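Local coordinates for botulinum neurotoxin type G (Clostridium botulinum, PDB 3MPP), which attaches the neurotoxin to the nerve cell surface through its receptor-binding domain, while the whole toxin delivers a zinc protease light chain into the cytosol, at residues N81-Q84 against T85-N89; I187-D191 against T192-V196; T267-N271 against A272-Y276. The protein carries 4 engineered substitutions. All blocks are in the same frame, centred on the assembly; numbering follows the deposited sequence.

Contact 1. Residues N81-Q84 against T85-N89; sequences NDIQ and TYLQN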
loop_
_atom_site.group_PDB
_atom_site.type_symbol
_atom_site.label_atom_id
_atom_site.label_comp_id
_atom_site.label_asym_id
_atom_site.label_seq_id
_atom_site.Cartn_x
_atom_site.Cartn_y
_atom_site.Cartn_z
ATOM N N ASN A 81 -5.784 -20.950 -7.644
ATOM C CA ASN A 81 -5.716 -22.398 -7.840
ATOM C C ASN A 81 -4.676 -23.111 -6.969
ATOM O O ASN A 81 -4.474 -24.319 -7.094
ATOM C CB ASN A 81 -5.488 -22.727 -9.322
ATOM C CG ASN A 81 -4.123 -22.274 -9.829
ATOM O OD1 ASN A 81 -3.152 -22.216 -9.076
ATOM N ND2 ASN A 81 -4.045 -21.965 -11.118
ATOM N N ASP A 82 -4.014 -22.364 -6.094
ATOM C CA ASP A 82 -2.995 -22.942 -5.228
ATOM C C ASP A 82 -3.196 -22.495 -3.782
ATOM O O ASP A 82 -2.238 -22.173 -3.077
ATOM C CB ASP A 82 -1.609 -22.536 -5.723
ATOM C CG ASP A 82 -0.502 -23.399 -5.145
ATOM O OD1 ASP A 82 -0.777 -24.546 -4.732
ATOM O OD2 ASP A 82 0.653 -22.925 -5.112
ATOM N N ILE A 83 -4.447 -22.497 -3.336
ATOM C CA ILE A 83 -4.781 -21.942 -2.032
ATOM C C ILE A 83 -4.310 -22.781 -0.832
ATOM O O ILE A 83 -3.939 -22.221 0.210
ATOM C CB ILE A 83 -6.291 -21.585 -1.925
ATOM C CG1 ILE A 83 -6.510 -20.565 -0.808
ATOM C CG2 ILE A 83 -7.145 -22.818 -1.739
ATOM C CD1 ILE A 83 -5.890 -19.216 -1.131
ATOM N N GLN A 84 -4.297 -24.108 -0.961
ATOM C CA GLN A 84 -3.849 -24.915 0.169
ATOM C C GLN A 84 -2.352 -24.726 0.434
ATOM O O GLN A 84 -1.917 -24.718 1.584
ATOM C CB GLN A 84 -4.228 -26.389 0.002
ATOM C CG GLN A 84 -5.734 -26.613 0.112
ATOM C CD GLN A 84 -6.346 -25.939 1.347
ATOM O OE1 GLN A 84 -5.811 -26.029 2.456
ATOM N NE2 GLN A 84 -7.476 -25.274 1.155
ATOM N N THR A 85 -1.567 -24.548 -0.623
ATOM C CA THR A 85 -0.154 -24.206 -0.437
ATOM C C THR A 85 -0.033 -22.883 0.314
ATOM O O THR A 85 0.712 -22.764 1.280
ATOM C CB THR A 85 0.609 -24.134 -1.782
ATOM O OG1 THR A 85 0.617 -25.432 -2.381
ATOM C CG2 THR A 85 2.059 -23.672 -1.571
ATOM N N TYR A 86 -0.803 -21.898 -0.123
ATOM C CA TYR A 86 -0.777 -20.575 0.479
ATOM C C TYR A 86 -1.138 -20.666 1.965
ATOM O O TYR A 86 -0.458 -20.090 2.815
ATOM C CB TYR A 86 -1.720 -19.645 -0.297
ATOM C CG TYR A 86 -1.955 -18.265 0.298
ATOM C CD1 TYR A 86 -1.117 -17.195 -0.014
ATOM C CD2 TYR A 86 -3.044 -18.023 1.139
ATOM C CE1 TYR A 86 -1.341 -15.925 0.515
ATOM C CE2 TYR A 86 -3.283 -16.745 1.663
ATOM C CZ TYR A 86 -2.429 -15.712 1.349
ATOM O OH TYR A 86 -2.652 -14.463 1.858
ATOM N N LEU A 87 -2.184 -21.423 2.278
ATOM C CA LEU A 87 -2.650 -21.545 3.656
ATOM C C LEU A 87 -1.754 -22.392 4.560
ATOM O O LEU A 87 -1.648 -22.127 5.753
ATOM C CB LEU A 87 -4.063 -22.135 3.689
ATOM C CG LEU A 87 -5.159 -21.182 3.236
ATOM C CD1 LEU A 87 -6.520 -21.851 3.361
ATOM C CD2 LEU A 87 -5.086 -19.923 4.074
ATOM N N GLN A 88 -1.123 -23.418 4.000
ATOM C CA GLN A 88 -0.473 -24.429 4.835
ATOM C C GLN A 88 1.048 -24.303 4.922
ATOM O O GLN A 88 1.676 -24.880 5.812
ATOM C CB GLN A 88 -0.867 -25.826 4.351
ATOM C CG GLN A 88 -2.376 -26.075 4.432
ATOM C CD GLN A 88 -2.768 -27.482 4.021
ATOM O OE1 GLN A 88 -1.955 -28.405 4.074
ATOM N NE2 GLN A 88 -4.021 -27.653 3.614
ATOM N N ASN A 89 1.640 -23.553 4.000
ATOM C CA ASN A 89 3.103 -23.453 3.939
ATOM C C ASN A 89 3.607 -22.237 4.708
ATOM O O ASN A 89 3.451 -21.099 4.266
ATOM C CB ASN A 89 3.580 -23.452 2.478
ATOM C CG ASN A 89 5.100 -23.217 2.317
ATOM O OD1 ASN A 89 5.513 -22.460 1.441
ATOM N ND2 ASN A 89 5.919 -23.890 3.122
HETATM O O HOH W 1 -2.626 -25.865 -3.391
#

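Contact 2. Residues I187-D191 against T192-V196; sequences INCTD and TTKFV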
loop_
_atom_site.group_PDB
_atom_site.type_symbol
_atom_site.label_atom_id
_atom_site.label_comp_id
_atom_site.label_asym_id
_atom_site.label_seq_id
_atom_site.Cartn_x
_atom_site.Cartn_y
_atom_site.Cartn_z
ATOM N N ILE A 187 12.877 -19.278 3.911
ATOM C CA ILE A 187 13.228 -20.627 4.365
ATOM C C ILE A 187 11.998 -21.519 4.426
ATOM O O ILE A 187 11.010 -21.166 5.079
ATOM C CB ILE A 187 13.859 -20.615 5.784
ATOM C CG1 ILE A 187 14.943 -19.534 5.907
ATOM C CG2 ILE A 187 14.401 -22.008 6.145
ATOM C CD1 ILE A 187 16.073 -19.677 4.918
ATOM N N ASN A 188 12.077 -22.676 3.772
ATOM C CA ASN A 188 10.992 -23.663 3.742
ATOM C C ASN A 188 9.779 -23.268 2.884
ATOM O O ASN A 188 8.685 -23.820 3.050
ATOM C CB ASN A 188 10.524 -24.009 5.161
ATOM C CG ASN A 188 11.658 -24.464 6.054
ATOM O OD1 ASN A 188 12.552 -25.201 5.621
ATOM N ND2 ASN A 188 11.633 -24.020 7.317
ATOM N N CYS A 189 9.958 -22.327 1.962
ATOM C CA CYS A 189 8.850 -21.958 1.083
ATOM C C CYS A 189 8.776 -22.928 -0.099
ATOM O O CYS A 189 9.768 -23.147 -0.788
ATOM C CB CYS A 189 9.004 -20.518 0.587
ATOM S SG CYS A 189 7.639 -20.010 -0.476
ATOM N N THR A 190 7.603 -23.501 -0.350
ATOM C CA THR A 190 7.493 -24.535 -1.378
ATOM C C THR A 190 7.006 -24.027 -2.746
ATOM O O THR A 190 6.986 -24.765 -3.723
ATOM C CB THR A 190 6.603 -25.705 -0.908
ATOM O OG1 THR A 190 5.302 -25.206 -0.591
ATOM C CG2 THR A 190 7.206 -26.374 0.327
ATOM N N ASP A 191 6.636 -22.760 -2.820
ATOM C CA ASP A 191 6.178 -22.177 -4.074
ATOM C C ASP A 191 7.360 -21.453 -4.721
ATOM O O ASP A 191 7.836 -20.457 -4.186
ATOM C CB ASP A 191 5.013 -21.221 -3.765
ATOM C CG ASP A 191 4.523 -20.457 -4.986
ATOM O OD1 ASP A 191 5.121 -20.606 -6.068
ATOM O OD2 ASP A 191 3.534 -19.704 -4.850
ATOM N N THR A 192 7.867 -21.969 -5.845
ATOM C CA THR A 192 9.081 -21.395 -6.430
ATOM C C THR A 192 8.851 -19.994 -6.992
ATOM O O THR A 192 9.802 -19.290 -7.293
ATOM C CB THR A 192 9.704 -22.285 -7.531
ATOM O OG1 THR A 192 8.745 -22.502 -8.576
ATOM C CG2 THR A 192 10.150 -23.643 -6.939
ATOM N N THR A 193 7.585 -19.595 -7.132
ATOM C CA THR A 193 7.275 -18.272 -7.656
ATOM C C THR A 193 7.133 -17.227 -6.563
ATOM O O THR A 193 6.940 -16.052 -6.867
ATOM C CB THR A 193 5.972 -18.257 -8.498
ATOM O OG1 THR A 193 4.836 -18.394 -7.630
ATOM C CG2 THR A 193 5.998 -19.369 -9.539
ATOM N N LYS A 194 7.228 -17.642 -5.301
ATOM C CA LYS A 194 6.982 -16.724 -4.182
ATOM C C LYS A 194 8.020 -15.611 -4.109
ATOM O O LYS A 194 9.201 -15.812 -4.421
ATOM C CB LYS A 194 6.938 -17.473 -2.835
ATOM C CG LYS A 194 6.466 -16.602 -1.642
ATOM C CD LYS A 194 4.995 -16.166 -1.808
ATOM C CE LYS A 194 4.029 -17.327 -1.537
ATOM N NZ LYS A 194 2.611 -16.993 -1.928
ATOM N N PHE A 195 7.573 -14.426 -3.706
ATOM C CA PHE A 195 8.500 -13.352 -3.394
ATOM C C PHE A 195 7.900 -12.526 -2.276
ATOM O O PHE A 195 6.710 -12.646 -1.987
ATOM C CB PHE A 195 8.793 -12.482 -4.627
ATOM C CG PHE A 195 7.572 -11.804 -5.198
ATOM C CD1 PHE A 195 7.162 -10.566 -4.719
ATOM C CD2 PHE A 195 6.822 -12.418 -6.197
ATOM C CE1 PHE A 195 6.023 -9.940 -5.235
ATOM C CE2 PHE A 195 5.692 -11.805 -6.711
ATOM C CZ PHE A 195 5.291 -10.556 -6.227
ATOM N N VAL A 196 8.739 -11.722 -1.630
ATOM C CA VAL A 196 8.301 -10.818 -0.583
ATOM C C VAL A 196 9.063 -9.519 -0.759
ATOM O O VAL A 196 10.275 -9.549 -0.985
ATOM C CB VAL A 196 8.641 -11.368 0.838
ATOM C CG1 VAL A 196 7.970 -10.514 1.897
ATOM C CG2 VAL A 196 8.224 -12.823 0.980
HETATM O O HOH W 2 3.331 -16.822 -4.989
#

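Contact 3. Residues T267-N271 against A272-Y276; sequences TNFNN and AAINY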
loop_
_atom_site.group_PDB
_atom_site.type_symbol
_atom_site.label_atom_id
_atom_site.label_comp_id
_atom_site.label_asym_id
_atom_site.label_seq_id
_atom_site.Cartn_x
_atom_site.Cartn_y
_atom_site.Cartn_z
ATOM N N THR A 267 -17.117 -6.909 -10.286
ATOM C CA THR A 267 -17.310 -8.348 -10.342
ATOM C C THR A 267 -16.411 -8.946 -9.287
ATOM O O THR A 267 -15.578 -8.247 -8.707
ATOM C CB THR A 267 -16.906 -8.910 -11.711
ATOM O OG1 THR A 267 -15.605 -8.408 -12.063
ATOM C CG2 THR A 267 -17.919 -8.473 -12.764
ATOM N N ASN A 268 -16.558 -10.245 -9.050
ATOM C CA ASN A 268 -15.812 -10.886 -7.986
ATOM C C ASN A 268 -15.375 -12.287 -8.347
ATOM O O ASN A 268 -15.826 -12.867 -9.334
ATOM C CB ASN A 268 -16.666 -10.951 -6.732
ATOM C CG ASN A 268 -17.904 -11.775 -6.936
ATOM O OD1 ASN A 268 -17.829 -12.987 -7.083
ATOM N ND2 ASN A 268 -19.054 -11.122 -6.967
ATOM N N PHE A 269 -14.481 -12.819 -7.533
ATOM C CA PHE A 269 -14.147 -14.230 -7.596
ATOM C C PHE A 269 -14.198 -14.789 -6.187
ATOM O O PHE A 269 -13.678 -14.187 -5.250
ATOM C CB PHE A 269 -12.750 -14.453 -8.204
ATOM C CG PHE A 269 -12.384 -15.909 -8.309
ATOM C CD1 PHE A 269 -12.539 -16.594 -9.503
ATOM C CD2 PHE A 269 -11.949 -16.606 -7.194
ATOM C CE1 PHE A 269 -12.227 -17.950 -9.595
ATOM C CE2 PHE A 269 -11.650 -17.958 -7.269
ATOM C CZ PHE A 269 -11.783 -18.633 -8.476
ATOM N N ASN A 270 -14.839 -15.935 -6.019
ATOM C CA ASN A 270 -14.730 -16.631 -4.753
ATOM C C ASN A 270 -14.760 -18.141 -4.922
ATOM O O ASN A 270 -15.306 -18.666 -5.892
ATOM C CB ASN A 270 -15.774 -16.145 -3.734
ATOM C CG ASN A 270 -17.183 -16.123 -4.294
ATOM O OD1 ASN A 270 -17.799 -17.165 -4.488
ATOM N ND2 ASN A 270 -17.709 -14.929 -4.524
ATOM N N ASN A 271 -14.120 -18.827 -3.991
ATOM C CA ASN A 271 -14.183 -20.270 -3.941
ATOM C C ASN A 271 -14.392 -20.672 -2.486
ATOM O O ASN A 271 -14.917 -19.882 -1.702
ATOM C CB ASN A 271 -12.934 -20.894 -4.579
ATOM C CG ASN A 271 -11.653 -20.509 -3.869
ATOM O OD1 ASN A 271 -11.680 -20.042 -2.731
ATOM N ND2 ASN A 271 -10.515 -20.720 -4.535
ATOM N N ALA A 272 -13.996 -21.883 -2.113
ATOM C CA ALA A 272 -14.222 -22.334 -0.745
ATOM C C ALA A 272 -13.457 -21.493 0.276
ATOM O O ALA A 272 -13.953 -21.225 1.371
ATOM C CB ALA A 272 -13.866 -23.813 -0.597
ATOM N N ALA A 273 -12.253 -21.068 -0.088
ATOM C CA ALA A 273 -11.351 -20.463 0.878
ATOM C C ALA A 273 -11.282 -18.952 0.784
ATOM O O ALA A 273 -10.930 -18.293 1.757
ATOM C CB ALA A 273 -9.956 -21.051 0.731
ATOM N N ILE A 274 -11.595 -18.394 -0.381
ATOM C CA ILE A 274 -11.333 -16.972 -0.589
ATOM C C ILE A 274 -12.435 -16.238 -1.352
ATOM O O ILE A 274 -13.301 -16.846 -1.982
ATOM C CB ILE A 274 -9.968 -16.748 -1.297
ATOM C CG1 ILE A 274 -9.938 -17.449 -2.654
ATOM C CG2 ILE A 274 -8.817 -17.241 -0.438
ATOM C CD1 ILE A 274 -10.397 -16.563 -3.798
ATOM N N ASN A 275 -12.380 -14.917 -1.282
ATOM C CA ASN A 275 -13.285 -14.053 -2.037
ATOM C C ASN A 275 -12.659 -12.690 -2.188
ATOM O O ASN A 275 -12.074 -12.162 -1.233
ATOM C CB ASN A 275 -14.624 -13.897 -1.312
ATOM C CG ASN A 275 -15.445 -12.749 -1.870
ATOM O OD1 ASN A 275 -16.019 -12.855 -2.954
ATOM N ND2 ASN A 275 -15.479 -11.634 -1.145
ATOM N N TYR A 276 -12.771 -12.121 -3.386
ATOM C CA TYR A 276 -12.302 -10.765 -3.650
ATOM C C TYR A 276 -13.063 -10.156 -4.810
ATOM O O TYR A 276 -13.515 -10.869 -5.703
ATOM C CB TYR A 276 -10.801 -10.743 -3.996
ATOM C CG TYR A 276 -10.429 -11.478 -5.267
ATOM C CD1 TYR A 276 -10.371 -10.818 -6.488
ATOM C CD2 TYR A 276 -10.103 -12.841 -5.238
ATOM C CE1 TYR A 276 -10.016 -11.494 -7.664
ATOM C CE2 TYR A 276 -9.749 -13.521 -6.402
ATOM C CZ TYR A 276 -9.708 -12.844 -7.609
ATOM O OH TYR A 276 -9.360 -13.522 -8.754
#

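Contact 1. Residues N81-Q84 against T85-N89
Ile83 meets the residues one turn further along the chain with two parts of its side chain. Its CD1 lies 3.8 Å from CD2 of the Tyr86 ring, approaching it obliquely, and its CG1 rests 4.3 Å from CG of Leu87. This is the closely packed side: Tyr86 is buried, and its first torsion (CG anti to the backbone N, chi1 173°) swings the ring off the helix toward Asn110 in a neighbouring loop. A branched aliphatic residue suits position 83, because it can touch Tyr86 and Leu87 and also pack on Tyr78. The backbone beneath is a short alpha-helix, residues 83-88, one of the few helices in this beta-rich receptor-binding domain. Its i to i+4 bonds run from Tyr86 N to Asp82 O, from Leu87 N to Ile83 O at 2.8 Å, and from Gln88 N to Gln84 O. Asp82 holds the N-cap position, yet its carboxylate makes no capping bond; OD1 instead accepts from Thr85 OG1 at 2.9 Å, on the syn side and 33° out of the carboxylate plane, a short acid within reach of a hydroxyl one turn on. A water links the two residues, donating to Asp82 OD1 at 2.6 Å and accepting from Thr85 N at 3.2 Å. The solvent side is looser and polar. Long, flexible glutamine amides, donor and acceptor at once, suit it: Gln84, bent at chi2, turns its amide along the helix, and the extended Gln88 brings NE2 to a lone pair of Gln84 OE1 at 2.7 Å, the two amide planes 61° apart.

Contact 2. Residues I187-D191 against T192-V196
Asp191 OD1 is gripped twice by Thr193: the hydroxyl OG1 donates to it at 2.7 Å and the backbone N at 2.9 Å. Both come from the same face of the carboxylate, OG1 on the syn side, N from above the plane. Asp191 CG stands opposite the backbone N (chi1 175°), and Thr193 holds OG1 between its own N and carbonyl carbon, where hydroxyl and amide face the same oxygen. A type I beta turn from Asp191 to Lys194, closed by Lys194 N donating to Asp191 O at 3.1 Å, ends the loop that joins strand 181-187 to strand 195-204. Asp191 O and Cys189 O accept from Asn44 ND2. Cys189 SG packs against Lys194 CB at 3.5 Å, a short side chain ending in a large, polarisable sulfur that suits the lysine's aliphatic root, and both residues touch Tyr91. Lys194 bends at chi2 and chi3, leaving NZ 4.1 Å from Asp191 OD2, too far for a salt bridge; a water donates to OD2 and accepts from NZ. The aspartate thus spends one oxygen on the turn and the other on a water-mediated link to the lysine, whose positive charge would be expected to favour the ionised carboxylate.

Contact 3. Residues T267-N271 against A272-Y276
Backbone bonds pair Phe269 with Tyr276 in both directions: Phe269 N reaches Tyr276 O at 2.8 Å and Tyr276 N reaches Phe269 O at 2.9 Å. Asn271 N adds a bond to Ile274 O. Among the polar side chains, Asn270 and Asn275 lie next to each other and point the same way, with Asn270 ND2 donating to Asn275 OD1 at 3.1 Å; ND2 of Asn275 is held by Lys133 O and Asn135 OD1. Tyr276 OH hydrogen-bonds with Asn80 ND2. These residues form the end of a beta hairpin in the C-terminal subdomain, where strand 260-270 turns back into strand 275-277. At the bend the short Asn271 side chain, with CG between its N and carbonyl carbon (chi1 61°), sets OD1 close to the backbone, where it accepts from two turn N-H groups, both at 2.9 Å: Ile274 N almost head-on, Ala273 N from above the carbonyl plane. Apolar contacts occupy the opposite face from the Asn270-Asn275 pair. The Phe269 and Tyr276 ring planes are 23° from parallel and offset with little overlap; Phe269 CB meets Tyr276 CZ at 3.5 Å. Ile274 CD1 comes to the Phe269 ring edge at 3.7 Å from CD2.

From the N terminus the chain meets the three contacts in series; none nests or crosses. Contact 1 closes the short helix 83-88 before strand 90-98, contact 2 the loop between strands 181-187 and 195-204, and contact 3 the hairpin between strands 260-270 and 275-277. Contacts 1 and 2 touch within the N-terminal subdomain: Asn89, just past the helix, probably bonds through its amide to Asn188 O and Thr190 N, tying helix to loop. Contact 1 also reaches across the subdomain boundary, where Ile83 packs on Ala273 and Ile274 of contact 3. Contacts 2 and 3 do not touch, their nearest atoms lying about 12 Å apart; contact 1 touches both.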